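Local coordinates for protein (soluble lytic transglycosylase SLT70) (Escherichia coli, PDB 1QSA), which cleaves the glycosidic bonds between N-acetylmuramic acid and N-acetylglucosamine in peptidoglycan, forming a 1,6-anhydro bond in the muramic acid residue, at residues Trp274-Ile279 with Glu289-Met294; Gly299-Leu304 with Ala326-Glu331; Glu320-Gln325 with His343-Gln348; Asn544-Ser549 with Asn590-Asp595. All coordinates share one frame; numbering follows the deposited sequence. Where two conformers were deposited one is given.

Contact 1: residues Trp274-Ile279 with Glu289-Met294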
# COMPACT_ATOMS: atom_id res chain seq x y z
N TRP A 274 -28.74 -15.21 -13.83
CA TRP A 274 -27.74 -15.12 -14.88
C TRP A 274 -26.35 -15.07 -14.24
O TRP A 274 -25.44 -15.76 -14.67
CB TRP A 274 -27.97 -13.85 -15.72
CG TRP A 274 -27.07 -13.76 -16.92
CD1 TRP A 274 -27.35 -14.20 -18.18
CD2 TRP A 274 -25.74 -13.22 -16.96
NE1 TRP A 274 -26.27 -13.99 -19.00
CE2 TRP A 274 -25.27 -13.39 -18.28
CE3 TRP A 274 -24.90 -12.63 -16.01
CZ2 TRP A 274 -23.98 -12.98 -18.68
CZ3 TRP A 274 -23.61 -12.22 -16.41
CH2 TRP A 274 -23.18 -12.40 -17.73
N ARG A 275 -26.22 -14.25 -13.20
CA ARG A 275 -24.95 -14.09 -12.48
C ARG A 275 -24.47 -15.42 -11.92
O ARG A 275 -23.31 -15.79 -12.09
CB ARG A 275 -25.10 -13.09 -11.34
CG ARG A 275 -23.88 -12.96 -10.43
CD ARG A 275 -24.25 -12.35 -9.08
NE ARG A 275 -25.13 -13.26 -8.35
CZ ARG A 275 -26.15 -12.90 -7.57
NH1 ARG A 275 -26.43 -11.62 -7.35
NH2 ARG A 275 -26.87 -13.83 -6.98
N ASP A 276 -25.36 -16.16 -11.25
CA ASP A 276 -24.95 -17.43 -10.67
C ASP A 276 -24.60 -18.49 -11.69
O ASP A 276 -23.74 -19.35 -11.42
CB ASP A 276 -25.99 -17.92 -9.65
CG ASP A 276 -26.00 -17.07 -8.38
OD1 ASP A 276 -25.10 -16.22 -8.21
OD2 ASP A 276 -26.91 -17.23 -7.56
N ASP A 277 -25.24 -18.44 -12.85
CA ASP A 277 -24.92 -19.39 -13.91
C ASP A 277 -23.52 -19.03 -14.42
O ASP A 277 -22.69 -19.91 -14.63
CB ASP A 277 -25.94 -19.29 -15.06
CG ASP A 277 -25.53 -20.10 -16.29
OD1 ASP A 277 -25.76 -21.33 -16.32
OD2 ASP A 277 -24.95 -19.50 -17.23
N ALA A 278 -23.26 -17.73 -14.58
CA ALA A 278 -21.95 -17.26 -15.04
C ALA A 278 -20.85 -17.69 -14.06
O ALA A 278 -19.81 -18.22 -14.48
CB ALA A 278 -21.95 -15.75 -15.21
N ILE A 279 -21.09 -17.52 -12.76
CA ILE A 279 -20.08 -17.89 -11.77
C ILE A 279 -19.86 -19.41 -11.73
O ILE A 279 -18.73 -19.86 -11.51
CB ILE A 279 -20.40 -17.32 -10.37
CG1 ILE A 279 -20.51 -15.80 -10.45
CG2 ILE A 279 -19.26 -17.65 -9.40
CD1 ILE A 279 -21.02 -15.15 -9.19
N GLU A 289 -14.96 -16.36 -4.66
CA GLU A 289 -14.83 -15.89 -3.28
C GLU A 289 -15.79 -14.73 -3.00
O GLU A 289 -16.37 -14.64 -1.90
CB GLU A 289 -13.39 -15.46 -2.99
CG GLU A 289 -12.44 -16.65 -2.86
CD GLU A 289 -11.00 -16.23 -2.66
OE1 GLU A 289 -10.55 -15.26 -3.31
OE2 GLU A 289 -10.31 -16.86 -1.83
N ARG A 290 -15.95 -13.83 -3.97
CA ARG A 290 -16.88 -12.71 -3.79
C ARG A 290 -18.31 -13.26 -3.64
O ARG A 290 -19.09 -12.74 -2.83
CB ARG A 290 -16.81 -11.73 -4.97
CG ARG A 290 -17.77 -10.52 -4.84
CD ARG A 290 -17.52 -9.70 -3.57
NE ARG A 290 -18.50 -8.62 -3.37
CZ ARG A 290 -19.62 -8.74 -2.66
NH1 ARG A 290 -19.91 -9.89 -2.06
NH2 ARG A 290 -20.45 -7.71 -2.53
N ARG A 291 -18.63 -14.33 -4.37
CA ARG A 291 -19.95 -14.95 -4.30
C ARG A 291 -20.15 -15.64 -2.94
O ARG A 291 -21.26 -15.65 -2.40
CB ARG A 291 -20.14 -15.95 -5.44
CG ARG A 291 -21.55 -16.52 -5.52
CD ARG A 291 -22.61 -15.43 -5.56
NE ARG A 291 -23.98 -15.96 -5.60
CZ ARG A 291 -24.68 -16.29 -4.53
NH1 ARG A 291 -24.14 -16.20 -3.31
NH2 ARG A 291 -25.92 -16.75 -4.67
N VAL A 292 -19.08 -16.23 -2.41
CA VAL A 292 -19.12 -16.86 -1.08
C VAL A 292 -19.41 -15.76 -0.05
O VAL A 292 -20.20 -15.94 0.88
CB VAL A 292 -17.75 -17.52 -0.71
CG1 VAL A 292 -17.70 -17.89 0.77
CG2 VAL A 292 -17.51 -18.77 -1.58
N ARG A 293 -18.77 -14.60 -0.23
CA ARG A 293 -18.98 -13.49 0.69
C ARG A 293 -20.41 -12.97 0.63
O ARG A 293 -20.96 -12.57 1.67
CB ARG A 293 -17.96 -12.37 0.47
CG ARG A 293 -16.55 -12.78 0.91
CD ARG A 293 -15.54 -11.64 0.92
NE ARG A 293 -14.28 -12.10 1.51
CZ ARG A 293 -13.24 -12.57 0.82
NH1 ARG A 293 -13.23 -12.50 -0.51
NH2 ARG A 293 -12.16 -13.01 1.45
N MET A 294 -21.02 -13.03 -0.55
CA MET A 294 -22.42 -12.61 -0.70
C MET A 294 -23.32 -13.54 0.14
O MET A 294 -24.25 -13.08 0.80
CB MET A 294 -22.86 -12.67 -2.17
CG MET A 294 -24.36 -12.39 -2.35
SD MET A 294 -24.86 -12.38 -4.06
CE MET A 294 -24.65 -10.67 -4.45
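Arg-291 reaches across to Asp-276 and Ile-279 between two successive helices of the alpha-superhelix, 269-280 and 285-298, whose short segments run at 137° to each other with axes 11.6 Å apart. The side chain of Arg-291 begins apolar: its CB lies 3.9 Å from Ile-279 CD1, and CG and CD stay beside the same methyl. A bend at chi2 (53°) swings CD to the Asp-276 side, where the guanidinium grips the carboxylate side-on. Arg-291 NE donates to Asp-276 OD1 at 2.9 Å in a nearly straight bond, and its NH2 to Asp-276 OD2 at 3.1 Å. Arg-275, from the same helix as Asp-276, holds OD1 as well through NE, 3.0 Å away, and NH2, so that this oxygen takes three donors, each from above the carboxylate plane. The two guanidiniums stand almost perpendicular, and the aspartate charge probably offsets the repulsion between them. Arg-275 NH1 is turned to Leu-262 O, while Trp-307 of helix 301-310 touches Asp-276, Ile-279 and Arg-291. Met-294 meets Arg-275 tip to tip: SD sits 3.6 Å above the Arg-275 guanidinium plane, toward its rim, and CE comes within 3.5 Å of Arg-275 NH1.

Contact 2: residues Gly299-Leu304 with Ala326-Glu331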
# COMPACT_ATOMS: atom_id res chain seq x y z
N GLY A 299 -26.66 -14.43 5.24
CA GLY A 299 -27.11 -15.54 6.07
C GLY A 299 -27.62 -16.72 5.27
O GLY A 299 -28.39 -17.54 5.77
N ASP A 300 -27.17 -16.81 4.03
CA ASP A 300 -27.58 -17.88 3.12
C ASP A 300 -26.79 -19.15 3.40
O ASP A 300 -25.70 -19.35 2.86
CB ASP A 300 -27.36 -17.40 1.69
CG ASP A 300 -27.85 -18.39 0.64
OD1 ASP A 300 -28.38 -19.48 0.96
OD2 ASP A 300 -27.69 -18.06 -0.55
N ARG A 301 -27.36 -20.03 4.21
CA ARG A 301 -26.69 -21.29 4.56
C ARG A 301 -26.48 -22.26 3.40
O ARG A 301 -25.38 -22.80 3.23
CB ARG A 301 -27.38 -21.98 5.73
CG ARG A 301 -27.54 -21.10 6.96
CD ARG A 301 -26.19 -20.60 7.47
NE ARG A 301 -25.42 -21.69 8.06
CZ ARG A 301 -24.12 -21.64 8.35
NH1 ARG A 301 -23.41 -20.56 8.06
NH2 ARG A 301 -23.53 -22.69 8.90
N ARG A 302 -27.52 -22.48 2.59
CA ARG A 302 -27.38 -23.37 1.43
C ARG A 302 -26.38 -22.79 0.45
O ARG A 302 -25.58 -23.51 -0.16
CB ARG A 302 -28.71 -23.59 0.72
CG ARG A 302 -29.64 -24.44 1.51
CD ARG A 302 -30.90 -24.83 0.77
NE ARG A 302 -31.60 -25.84 1.55
CZ ARG A 302 -32.83 -26.28 1.31
NH1 ARG A 302 -33.54 -25.79 0.30
NH2 ARG A 302 -33.37 -27.21 2.10
N GLY A 303 -26.44 -21.46 0.29
CA GLY A 303 -25.53 -20.78 -0.61
C GLY A 303 -24.09 -20.90 -0.16
O GLY A 303 -23.20 -21.08 -0.98
N LEU A 304 -23.85 -20.81 1.14
CA LEU A 304 -22.50 -20.92 1.65
C LEU A 304 -21.96 -22.31 1.32
O LEU A 304 -20.82 -22.45 0.88
CB LEU A 304 -22.47 -20.69 3.17
CG LEU A 304 -21.09 -20.86 3.81
CD1 LEU A 304 -20.10 -19.86 3.19
CD2 LEU A 304 -21.18 -20.70 5.33
N ALA A 326 -15.53 -25.34 8.76
CA ALA A 326 -15.77 -25.81 10.11
C ALA A 326 -17.16 -25.36 10.57
O ALA A 326 -17.89 -26.12 11.21
CB ALA A 326 -14.71 -25.27 11.05
N ASP A 327 -17.52 -24.11 10.24
CA ASP A 327 -18.84 -23.57 10.61
C ASP A 327 -19.98 -24.41 10.01
O ASP A 327 -20.95 -24.73 10.70
CB ASP A 327 -18.95 -22.12 10.14
CG ASP A 327 -20.26 -21.47 10.56
OD1 ASP A 327 -20.36 -21.00 11.72
OD2 ASP A 327 -21.18 -21.43 9.72
N LEU A 328 -19.83 -24.79 8.75
CA LEU A 328 -20.83 -25.63 8.07
C LEU A 328 -20.90 -27.02 8.71
O LEU A 328 -22.00 -27.54 8.98
CB LEU A 328 -20.47 -25.79 6.59
CG LEU A 328 -20.63 -24.58 5.68
CD1 LEU A 328 -20.03 -24.91 4.32
CD2 LEU A 328 -22.12 -24.21 5.56
N LEU A 329 -19.74 -27.61 8.99
CA LEU A 329 -19.66 -28.94 9.61
C LEU A 329 -20.29 -28.96 10.99
O LEU A 329 -20.95 -29.93 11.37
CB LEU A 329 -18.20 -29.40 9.70
CG LEU A 329 -17.57 -29.83 8.37
CD1 LEU A 329 -16.05 -29.96 8.55
CD2 LEU A 329 -18.19 -31.15 7.88
N LEU A 330 -20.09 -27.89 11.76
CA LEU A 330 -20.69 -27.81 13.09
C LEU A 330 -22.22 -27.84 12.98
O LEU A 330 -22.87 -28.59 13.70
CB LEU A 330 -20.27 -26.54 13.83
CG LEU A 330 -18.84 -26.52 14.37
CD1 LEU A 330 -18.46 -25.10 14.82
CD2 LEU A 330 -18.75 -27.51 15.55
N GLU A 331 -22.78 -27.07 12.05
CA GLU A 331 -24.24 -27.05 11.90
C GLU A 331 -24.78 -28.41 11.45
O GLU A 331 -25.91 -28.78 11.79
CB GLU A 331 -24.71 -25.96 10.94
CG GLU A 331 -26.24 -25.81 10.99
CD GLU A 331 -26.81 -24.69 10.14
OE1 GLU A 331 -26.10 -24.14 9.25
OE2 GLU A 331 -28.00 -24.37 10.36
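The CA atoms of Arg-301 and Leu-328 face each other 8.1 Å apart where the first turn of helix 301-310 meets the last turns of helix 319-331, the two running roughly antiparallel in this all-helical part of the protein. Ahead of the first helix, Gly-299 ends the preceding one in a Schellman motif with positive phi. Asp-300 then serves as N-cap, its OD1 accepting from Gly-303 N at 2.9 Å.

Arg-301 is the centre of a salt-bridge network with Asp-327 and Glu-331, one helical turn apart. Bends at chi2 and chi3 (-58° and -70°) fold CD and NE back on the chain, and the guanidinium beyond lies between the two acids. On one flank NE and NH2 both donate to Glu-331 OE1, NE at 2.8 Å, reaching it from the same face of the carboxylate. At its end NH1 and NH2 converge on Asp-327 OD2, whose carboxylate plane is almost perpendicular to the guanidinium. The other oxygen, Asp-327 OD1, pairs with Arg-359 and also binds a glycerol. Four bonds in all fix the guanidinium, and Leu-328 CD2 covers one of its faces, 3.9 Å from Arg-301 NH2. Further in, where Leu-304 also packs on Val-292 and Leu-296, the leucines meet methyl to methyl, Leu-304 CD2 being 3.6 Å from Leu-328 CD2.

Contact 3: residues Glu320-Gln325 with His343-Gln348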
# COMPACT_ATOMS: atom_id res chain seq x y z
N GLU A 320 -9.74 -18.21 6.28
CA GLU A 320 -11.17 -17.92 6.23
C GLU A 320 -12.03 -19.07 5.74
O GLU A 320 -13.06 -19.38 6.36
CB GLU A 320 -11.47 -16.65 5.40
CG GLU A 320 -11.01 -16.69 3.93
CD GLU A 320 -9.69 -16.01 3.71
OE1 GLU A 320 -8.80 -16.11 4.58
OE2 GLU A 320 -9.51 -15.41 2.63
N TRP A 321 -11.60 -19.75 4.68
CA TRP A 321 -12.40 -20.83 4.12
C TRP A 321 -12.34 -22.10 4.97
O TRP A 321 -13.28 -22.89 4.96
CB TRP A 321 -12.07 -21.07 2.66
CG TRP A 321 -12.13 -19.79 1.83
CD1 TRP A 321 -11.29 -19.45 0.81
CD2 TRP A 321 -13.04 -18.68 1.98
NE1 TRP A 321 -11.60 -18.20 0.33
CE2 TRP A 321 -12.67 -17.70 1.02
CE3 TRP A 321 -14.12 -18.41 2.85
CZ2 TRP A 321 -13.34 -16.47 0.90
CZ3 TRP A 321 -14.79 -17.17 2.72
CH2 TRP A 321 -14.39 -16.22 1.75
N ARG A 322 -11.24 -22.29 5.70
CA ARG A 322 -11.15 -23.42 6.61
C ARG A 322 -12.13 -23.17 7.77
O ARG A 322 -12.88 -24.07 8.17
CB ARG A 322 -9.73 -23.59 7.13
CG ARG A 322 -8.77 -24.08 6.06
CD ARG A 322 -7.34 -24.05 6.55
NE ARG A 322 -7.09 -25.03 7.60
CZ ARG A 322 -6.11 -24.94 8.50
NH1 ARG A 322 -5.29 -23.89 8.49
NH2 ARG A 322 -5.96 -25.88 9.42
N TYR A 323 -12.17 -21.93 8.27
CA TYR A 323 -13.09 -21.62 9.36
C TYR A 323 -14.54 -21.81 8.91
O TYR A 323 -15.33 -22.42 9.62
CB TYR A 323 -12.93 -20.18 9.88
CG TYR A 323 -14.00 -19.86 10.93
CD1 TYR A 323 -13.85 -20.26 12.26
CD2 TYR A 323 -15.19 -19.21 10.57
CE1 TYR A 323 -14.87 -20.04 13.20
CE2 TYR A 323 -16.20 -18.99 11.49
CZ TYR A 323 -16.04 -19.41 12.80
OH TYR A 323 -17.04 -19.20 13.71
N TRP A 324 -14.88 -21.30 7.72
CA TRP A 324 -16.27 -21.43 7.27
C TRP A 324 -16.66 -22.86 6.93
O TRP A 324 -17.83 -23.24 7.04
CB TRP A 324 -16.61 -20.40 6.19
CG TRP A 324 -16.70 -19.01 6.79
CD1 TRP A 324 -15.79 -17.99 6.66
CD2 TRP A 324 -17.70 -18.54 7.71
NE1 TRP A 324 -16.15 -16.92 7.46
CE2 TRP A 324 -17.32 -17.23 8.12
CE3 TRP A 324 -18.88 -19.09 8.24
CZ2 TRP A 324 -18.06 -16.47 9.03
CZ3 TRP A 324 -19.63 -18.33 9.15
CH2 TRP A 324 -19.21 -17.03 9.53
N GLN A 325 -15.66 -23.69 6.61
CA GLN A 325 -15.93 -25.11 6.37
C GLN A 325 -16.29 -25.73 7.72
O GLN A 325 -17.22 -26.52 7.83
CB GLN A 325 -14.70 -25.80 5.79
CG GLN A 325 -14.91 -27.29 5.50
CD GLN A 325 -15.99 -27.54 4.47
OE1 GLN A 325 -17.18 -27.61 4.79
NE2 GLN A 325 -15.58 -27.66 3.21
N HIS A 343 -9.06 -26.54 15.87
CA HIS A 343 -7.86 -26.74 16.67
C HIS A 343 -6.59 -26.52 15.84
O HIS A 343 -5.60 -26.00 16.35
CB HIS A 343 -7.86 -28.12 17.34
CG HIS A 343 -8.68 -28.18 18.59
ND1 HIS A 343 -9.59 -29.18 18.85
CD2 HIS A 343 -8.73 -27.35 19.66
CE1 HIS A 343 -10.17 -28.97 20.02
NE2 HIS A 343 -9.66 -27.86 20.53
N GLN A 344 -6.63 -26.90 14.56
CA GLN A 344 -5.48 -26.68 13.68
C GLN A 344 -5.29 -25.18 13.46
O GLN A 344 -4.17 -24.68 13.45
CB GLN A 344 -5.65 -27.40 12.34
CG GLN A 344 -5.35 -28.88 12.43
CD GLN A 344 -3.98 -29.15 13.03
OE1 GLN A 344 -2.95 -28.89 12.41
NE2 GLN A 344 -3.97 -29.66 14.26
N LEU A 345 -6.40 -24.47 13.31
CA LEU A 345 -6.35 -23.02 13.11
C LEU A 345 -5.76 -22.30 14.32
O LEU A 345 -4.97 -21.37 14.16
CB LEU A 345 -7.75 -22.47 12.80
CG LEU A 345 -8.21 -22.52 11.34
CD1 LEU A 345 -9.64 -22.01 11.25
CD2 LEU A 345 -7.29 -21.64 10.49
N MET A 346 -6.13 -22.75 15.51
CA MET A 346 -5.64 -22.16 16.75
C MET A 346 -4.12 -22.22 16.91
O MET A 346 -3.55 -21.45 17.68
CB MET A 346 -6.30 -22.83 17.96
CG MET A 346 -7.74 -22.43 18.19
SD MET A 346 -8.55 -23.49 19.43
CE MET A 346 -7.67 -23.04 20.91
N GLN A 347 -3.48 -23.16 16.21
CA GLN A 347 -2.03 -23.31 16.27
C GLN A 347 -1.33 -22.20 15.50
O GLN A 347 -0.12 -21.99 15.66
CB GLN A 347 -1.62 -24.68 15.73
CG GLN A 347 -2.09 -25.85 16.59
CD GLN A 347 -1.77 -27.21 16.00
OE1 GLN A 347 -2.33 -28.22 16.42
NE2 GLN A 347 -0.86 -27.25 15.03
N GLN A 348 -2.09 -21.53 14.65
CA GLN A 348 -1.56 -20.46 13.81
C GLN A 348 -1.73 -19.08 14.41
O GLN A 348 -2.32 -18.92 15.48
CB GLN A 348 -2.21 -20.51 12.42
CG GLN A 348 -2.03 -21.86 11.72
CD GLN A 348 -2.94 -22.03 10.51
OE1 GLN A 348 -3.28 -23.15 10.14
NE2 GLN A 348 -3.34 -20.92 9.90
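Arg-322 and Gln-348 meet tip to tip, Arg-322 NH1 donating to Gln-348 OE1 at 2.7 Å. The bond lies on a lone pair in the amide plane and in the guanidinium plane, and the two flat groups are turned only 28° apart. Arg-322 arrives there through a single bend, at chi3 (68°), which turns NE out of the otherwise extended chain. In Gln-348, past the helical residues of its segment, CG stands anti to the carbonyl carbon (chi1 -57°), and from there the extended chain brings the amide to Arg-322; its NE2 is held by Asp-319 OD1, so both ends of the amide are fixed. Leu-345 runs antiparallel alongside Arg-322: its CG lies 4.2 Å above the centre of the guanidinium, and CD2 is 3.6 Å from Arg-322 NH1. The other methyl, Leu-345 CD1, rests against Tyr-323 CB at 4.0 Å. An alanine at Arg-322 would probably leave Gln-348 OE1 without its donor and Leu-345 CD2 without the flat group it covers. Joining successive antiparallel helices, 319-331 and 335-346, the contact is the packing of a helical hairpin, as expected in an alpha-superhelical protein.

Contact 4: residues Asn544-Ser549 with Asn590-Asp595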
# COMPACT_ATOMS: atom_id res chain seq x y z
N ASN A 544 -19.08 -0.85 19.46
CA ASN A 544 -18.71 -2.09 18.79
C ASN A 544 -17.48 -1.82 17.93
O ASN A 544 -17.53 -1.00 17.02
CB ASN A 544 -19.91 -2.55 17.95
CG ASN A 544 -19.64 -3.84 17.21
OD1 ASN A 544 -18.74 -3.90 16.36
ND2 ASN A 544 -20.42 -4.88 17.51
N ARG A 545 -16.38 -2.52 18.22
CA ARG A 545 -15.12 -2.31 17.52
C ARG A 545 -15.11 -2.72 16.05
O ARG A 545 -14.31 -2.23 15.27
CB ARG A 545 -13.96 -2.95 18.28
CG ARG A 545 -13.72 -2.29 19.65
CD ARG A 545 -12.73 -3.11 20.47
NE ARG A 545 -13.18 -4.50 20.48
CZ ARG A 545 -12.43 -5.54 20.15
NH1 ARG A 545 -11.13 -5.40 19.88
NH2 ARG A 545 -12.97 -6.76 20.14
N ILE A 546 -16.01 -3.62 15.66
CA ILE A 546 -16.07 -4.00 14.25
C ILE A 546 -16.58 -2.78 13.48
O ILE A 546 -15.98 -2.37 12.48
CB ILE A 546 -17.01 -5.22 14.03
CG1 ILE A 546 -16.38 -6.48 14.65
CG2 ILE A 546 -17.28 -5.43 12.53
CD1 ILE A 546 -17.30 -7.71 14.66
N PHE A 547 -17.68 -2.20 13.98
CA PHE A 547 -18.27 -1.03 13.33
C PHE A 547 -17.38 0.21 13.39
O PHE A 547 -17.21 0.89 12.37
CB PHE A 547 -19.64 -0.69 13.95
CG PHE A 547 -20.64 -1.82 13.91
CD1 PHE A 547 -20.57 -2.79 12.92
CD2 PHE A 547 -21.65 -1.90 14.87
CE1 PHE A 547 -21.49 -3.83 12.89
CE2 PHE A 547 -22.58 -2.94 14.85
CZ PHE A 547 -22.50 -3.91 13.85
N SER A 548 -16.77 0.49 14.54
CA SER A 548 -15.93 1.67 14.64
C SER A 548 -14.67 1.57 13.80
O SER A 548 -14.23 2.56 13.22
CB SER A 548 -15.57 2.01 16.10
OG SER A 548 -14.96 0.90 16.73
N SER A 549 -14.11 0.36 13.70
CA SER A 549 -12.91 0.17 12.89
C SER A 549 -13.27 0.35 11.42
O SER A 549 -12.58 1.02 10.68
CB SER A 549 -12.28 -1.20 13.15
OG SER A 549 -11.87 -1.32 14.51
N ASN A 590 -7.11 -6.99 10.97
CA ASN A 590 -5.86 -6.59 11.60
C ASN A 590 -6.09 -5.88 12.93
O ASN A 590 -5.49 -6.22 13.94
CB ASN A 590 -5.07 -5.64 10.69
CG ASN A 590 -4.38 -6.35 9.55
OD1 ASN A 590 -4.30 -7.59 9.51
ND2 ASN A 590 -3.83 -5.57 8.63
N VAL A 591 -6.97 -4.89 12.94
CA VAL A 591 -7.20 -4.12 14.16
C VAL A 591 -7.69 -4.99 15.33
O VAL A 591 -7.22 -4.83 16.46
CB VAL A 591 -8.11 -2.91 13.90
CG1 VAL A 591 -8.50 -2.23 15.21
CG2 VAL A 591 -7.39 -1.91 12.96
N LEU A 592 -8.58 -5.94 15.05
CA LEU A 592 -9.09 -6.83 16.09
C LEU A 592 -7.96 -7.75 16.59
O LEU A 592 -7.82 -7.92 17.81
CB LEU A 592 -10.27 -7.66 15.58
CG LEU A 592 -11.52 -6.83 15.23
CD1 LEU A 592 -12.56 -7.75 14.62
CD2 LEU A 592 -12.07 -6.10 16.43
N ALA A 593 -7.12 -8.26 15.69
CA ALA A 593 -5.99 -9.10 16.11
C ALA A 593 -5.00 -8.26 16.94
O ALA A 593 -4.54 -8.70 18.01
CB ALA A 593 -5.30 -9.71 14.90
N TYR A 594 -4.75 -7.02 16.51
CA TYR A 594 -3.80 -6.14 17.20
C TYR A 594 -4.28 -5.72 18.58
O TYR A 594 -3.49 -5.59 19.52
CB TYR A 594 -3.50 -4.90 16.36
CG TYR A 594 -2.82 -5.14 15.03
CD1 TYR A 594 -2.40 -6.41 14.61
CD2 TYR A 594 -2.61 -4.07 14.16
CE1 TYR A 594 -1.79 -6.61 13.35
CE2 TYR A 594 -2.01 -4.25 12.91
CZ TYR A 594 -1.61 -5.52 12.52
OH TYR A 594 -1.08 -5.69 11.28
N ASP A 595 -5.59 -5.49 18.71
CA ASP A 595 -6.17 -5.10 19.99
C ASP A 595 -5.93 -6.26 20.98
O ASP A 595 -5.53 -6.03 22.12
CB ASP A 595 -7.67 -4.77 19.84
CG ASP A 595 -8.22 -3.99 21.02
OD1 ASP A 595 -7.45 -3.77 21.98
OD2 ASP A 595 -9.40 -3.59 21.01
O HOH W 1 -9.69 -7.95 19.74
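Leu-592 wedges its two methyls against Arg-545 and Ile-546, packing helix 582-601 on the start of helix 545-554 in the lysozyme-like catalytic domain. The short helical segments run at 125° to each other, 10.5 Å between axes. On the tightly packed side Leu-592 CD1 lies 4.0 Å from Ile-546 CG1, while CD2 sits 3.5 Å above the plane of the Arg-545 guanidinium, toward its rim. Further along the interface Val-591 CG1 touches Ser-549 OG at 3.6 Å. That hydroxyl turns back to donate to Arg-545 O, which also accepts from Ser-549 N, and it has Tyr-470 OH as a further partner.

The other side is looser and polar, though still buried, with a water between the helices. A bend at chi3 (-51°) turns NE of Arg-545 out of the line of its chain; beyond it NH1 meets Asp-595 OD2 at 2.7 Å in a salt bridge, the acceptor tilted out of the guanidinium plane and the bond far from straight. Asp-595 OD1 is engaged by Ser-469, Arg-545 NH2 pairs with Glu-613, and a glycerol lies close by. A methionine in place of Arg-545 would probably leave Asp-595 OD2 and Glu-613 without their countercharge and the bound water with one anchor fewer. That water sits in the guanidinium plane, accepting from Arg-545 NH1 at 2.9 Å and donating to Leu-592 O at 2.7 Å.

Contacts 1, 2 and 3 form a continuous block. Contacts 2 and 3 share helix 319-331, their centres 15 Å apart, and Leu-304 CD2 packs on Trp-324 CE3 at 4.1 Å. Contact 1 joins them through Val-292 CG1, 3.9 Å from Leu-304 CD1, and through a probable hydrogen bond from Trp-321 NE1 to Glu-289 OE2 at 2.9 Å. Contact 4 stands apart, its nearest atoms about 10 Å from those of contact 3. Helix 572-578 spans that gap, touched by Tyr-323 and Trp-324 on one hand and by Ile-546 on the other. Contact 4 alone approaches the predicted active site, the Val-591 side chain lying about 7 Å from that of Glu-478.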